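PDB 2Y5S: dihydropteroate synthase from Burkholderia cenocepacia, which probably condenses para-aminobenzoate with 6-hydroxymethyl-7,8-dihydropterin diphosphate to give 7,8-dihydropteroate, the immediate precursor of folates. Local coordinates for residues B[24-29]-B[266-271]. Residues are numbered along the deposited sequence; the frame is centred on the assembly and turned at random.
Sequences LVMGIL and AAIVRV. With 78H (7,8-dihydropteroate), chain P.
Ala267 O accepts a hydrogen bond from Leu24 N, the first link of the parallel pairing that closes the TIM barrel by joining its last strand, 268-271, to its first, 24-30. Ile268 sits level with Leu24 and sends CG2 alongside Met26 CB at 3.8 Å on the face that lines the barrel interior. Val269 bridges two residues of the first strand, its N donating to Leu24 O and its O accepting from Met26 N (2.8 Å), while its side chain turns outward to helix 274-291.

Arg270 meets the bound product, 7,8-dihydropteroate, which is hydrogen-bonded to Asn122, Asp193, Lys235 and Ser236. With CG anti to the backbone N (chi1 -178°), its extended chain reaches into the barrel mouth, and the turn at chi4 (-82°) presents the guanidinium plane to the pterin. N8 of the pterin lies 3.5 Å above that plane, over its centre, and Ile28 CG1 is centred against the opposite face. Met26 SD lies 3.8 Å from Arg270 CG, against the aliphatic part of the chain and close to the guanidinium plane on its NE edge. A salt bridge from NE to Asp64 on strand 62-66, on the far side of 24-30, further limits rotation of this flat group.

Val271 N donates to Met26 O, and Val271 O accepts from Ile28 N. On the helix-facing side, the side chains of Val25 and Val271 cross at about a right angle, with Val25 CG1 3.7 Å from Val271 CG2.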
loop_
_atom_site.group_PDB
_atom_site.type_symbol
_atom_site.label_atom_id
_atom_site.label_comp_id
_atom_site.label_asym_id
_atom_site.label_seq_id
_atom_site.Cartn_x
_atom_site.Cartn_y
_atom_site.Cartn_z
ATOM N N LEU B 24 -14.976 -0.340 1.353
ATOM C CA LEU B 24 -15.332 0.395 2.565
ATOM C C LEU B 24 -14.372 0.097 3.688
ATOM O O LEU B 24 -13.806 -0.988 3.773
ATOM C CB LEU B 24 -16.771 0.043 3.002
ATOM C CG LEU B 24 -17.888 0.393 2.015
ATOM C CD1 LEU B 24 -19.265 0.133 2.691
ATOM C CD2 LEU B 24 -17.831 1.813 1.437
ATOM N N VAL B 25 -14.168 1.091 4.541
ATOM C CA VAL B 25 -13.279 0.979 5.682
ATOM C C VAL B 25 -14.082 0.822 7.010
ATOM O O VAL B 25 -14.906 1.671 7.387
ATOM C CB VAL B 25 -12.356 2.188 5.720
ATOM C CG1 VAL B 25 -11.502 2.184 6.981
ATOM C CG2 VAL B 25 -11.507 2.215 4.412
ATOM N N MET B 26 -13.852 -0.294 7.685
ATOM C CA MET B 26 -14.470 -0.572 8.987
ATOM C C MET B 26 -13.447 -0.282 10.082
ATOM O O MET B 26 -12.436 -0.978 10.187
ATOM C CB MET B 26 -14.900 -2.031 9.065
ATOM C CG MET B 26 -15.257 -2.527 10.475
ATOM S SD MET B 26 -15.725 -4.281 10.556
ATOM C CE MET B 26 -17.285 -4.223 9.674
ATOM N N GLY B 27 -13.704 0.740 10.899
ATOM C CA GLY B 27 -12.771 1.122 11.957
ATOM C C GLY B 27 -13.016 0.282 13.201
ATOM O O GLY B 27 -14.156 0.104 13.615
ATOM N N ILE B 28 -11.942 -0.199 13.817
ATOM C CA ILE B 28 -12.048 -1.086 14.956
ATOM C C ILE B 28 -12.192 -0.219 16.200
ATOM O O ILE B 28 -11.305 0.575 16.517
ATOM C CB ILE B 28 -10.813 -1.995 15.097
ATOM C CG1 ILE B 28 -10.671 -2.922 13.880
ATOM C CG2 ILE B 28 -10.899 -2.830 16.400
ATOM C CD1 ILE B 28 -9.244 -3.492 13.723
ATOM N N LEU B 29 -13.327 -0.379 16.877
ATOM C CA LEU B 29 -13.606 0.300 18.131
ATOM C C LEU B 29 -13.591 -0.744 19.241
ATOM O O LEU B 29 -14.602 -1.386 19.536
ATOM C CB LEU B 29 -14.952 1.024 18.063
ATOM C CG LEU B 29 -15.278 1.955 19.229
ATOM C CD1 LEU B 29 -14.401 3.203 19.188
ATOM C CD2 LEU B 29 -16.751 2.333 19.201
ATOM N N ALA B 266 -11.444 -7.392 -2.078
ATOM C CA ALA B 266 -12.136 -7.198 -0.773
ATOM C C ALA B 266 -13.150 -6.044 -0.822
ATOM O O ALA B 266 -12.854 -4.934 -1.332
ATOM C CB ALA B 266 -11.150 -6.965 0.340
ATOM N N ALA B 267 -14.334 -6.302 -0.268
ATOM C CA ALA B 267 -15.379 -5.296 -0.183
ATOM C C ALA B 267 -15.143 -4.361 1.011
ATOM O O ALA B 267 -15.402 -3.156 0.927
ATOM C CB ALA B 267 -16.733 -5.957 -0.063
ATOM N N ILE B 268 -14.697 -4.939 2.123
ATOM C CA ILE B 268 -14.497 -4.201 3.367
ATOM C C ILE B 268 -13.152 -4.568 3.969
ATOM O O ILE B 268 -12.786 -5.744 4.013
ATOM C CB ILE B 268 -15.619 -4.518 4.404
ATOM C CG1 ILE B 268 -17.007 -4.224 3.832
ATOM C CG2 ILE B 268 -15.385 -3.747 5.721
ATOM C CD1 ILE B 268 -18.160 -4.695 4.709
ATOM N N VAL B 269 -12.418 -3.563 4.459
ATOM C CA VAL B 269 -11.211 -3.810 5.208
ATOM C C VAL B 269 -11.396 -3.269 6.646
ATOM O O VAL B 269 -11.886 -2.147 6.859
ATOM C CB VAL B 269 -9.948 -3.240 4.499
ATOM C CG1 VAL B 269 -9.625 -4.046 3.183
ATOM C CG2 VAL B 269 -10.086 -1.737 4.180
ATOM N N ARG B 270 -11.048 -4.114 7.616
ATOM C CA ARG B 270 -11.235 -3.849 9.028
ATOM C C ARG B 270 -9.906 -3.402 9.592
ATOM O O ARG B 270 -8.943 -4.153 9.573
ATOM C CB ARG B 270 -11.714 -5.127 9.729
ATOM C CG ARG B 270 -12.001 -5.010 11.195
ATOM C CD ARG B 270 -12.613 -6.331 11.709
ATOM N NE ARG B 270 -12.912 -6.234 13.130
ATOM C CZ ARG B 270 -12.022 -6.404 14.106
ATOM N NH1 ARG B 270 -10.759 -6.703 13.826
ATOM N NH2 ARG B 270 -12.403 -6.268 15.378
ATOM N N VAL B 271 -9.838 -2.176 10.090
ATOM C CA VAL B 271 -8.552 -1.583 10.435
ATOM C C VAL B 271 -8.576 -0.770 11.719
ATOM O O VAL B 271 -9.629 -0.266 12.152
ATOM C CB VAL B 271 -8.060 -0.685 9.284
ATOM C CG1 VAL B 271 -8.054 -1.468 7.955
ATOM C CG2 VAL B 271 -8.950 0.586 9.159
HETATM O O4 78H P . -10.026 -10.680 11.022
HETATM C C4 78H P . -11.094 -10.495 11.607
HETATM C C5 78H P . -11.153 -10.265 12.997
HETATM N N3 78H P . -12.295 -10.533 10.881
HETATM C C9 78H P . -12.429 -10.085 13.582
HETATM N N5 78H P . -10.023 -10.168 13.742
HETATM C C2 78H P . -13.550 -10.368 11.542
HETATM N N8 78H P . -12.553 -9.849 14.945
HETATM N N1 78H P . -13.569 -10.135 12.864
HETATM C C6 78H P . -10.088 -9.987 15.076
HETATM N N2 78H P . -14.702 -10.446 10.857
HETATM C C7 78H P . -11.408 -9.984 15.852
HETATM C C10 78H P . -8.832 -9.808 15.881
HETATM N N11 78H P . -8.259 -11.113 16.229
HETATM C C15 78H P . -6.970 -11.326 16.002
HETATM C C16 78H P . -6.544 -12.466 15.328
HETATM C C17 78H P . -6.053 -10.366 16.432
HETATM C C18 78H P . -5.194 -12.660 15.097
HETATM C C19 78H P . -4.697 -10.562 16.201
HETATM C C20 78H P . -4.270 -11.710 15.538
HETATM C C21 78H P . -2.779 -11.912 15.251
HETATM O O22 78H P . -2.499 -12.781 14.422
HETATM O O23 78H P . -1.944 -11.124 15.747
#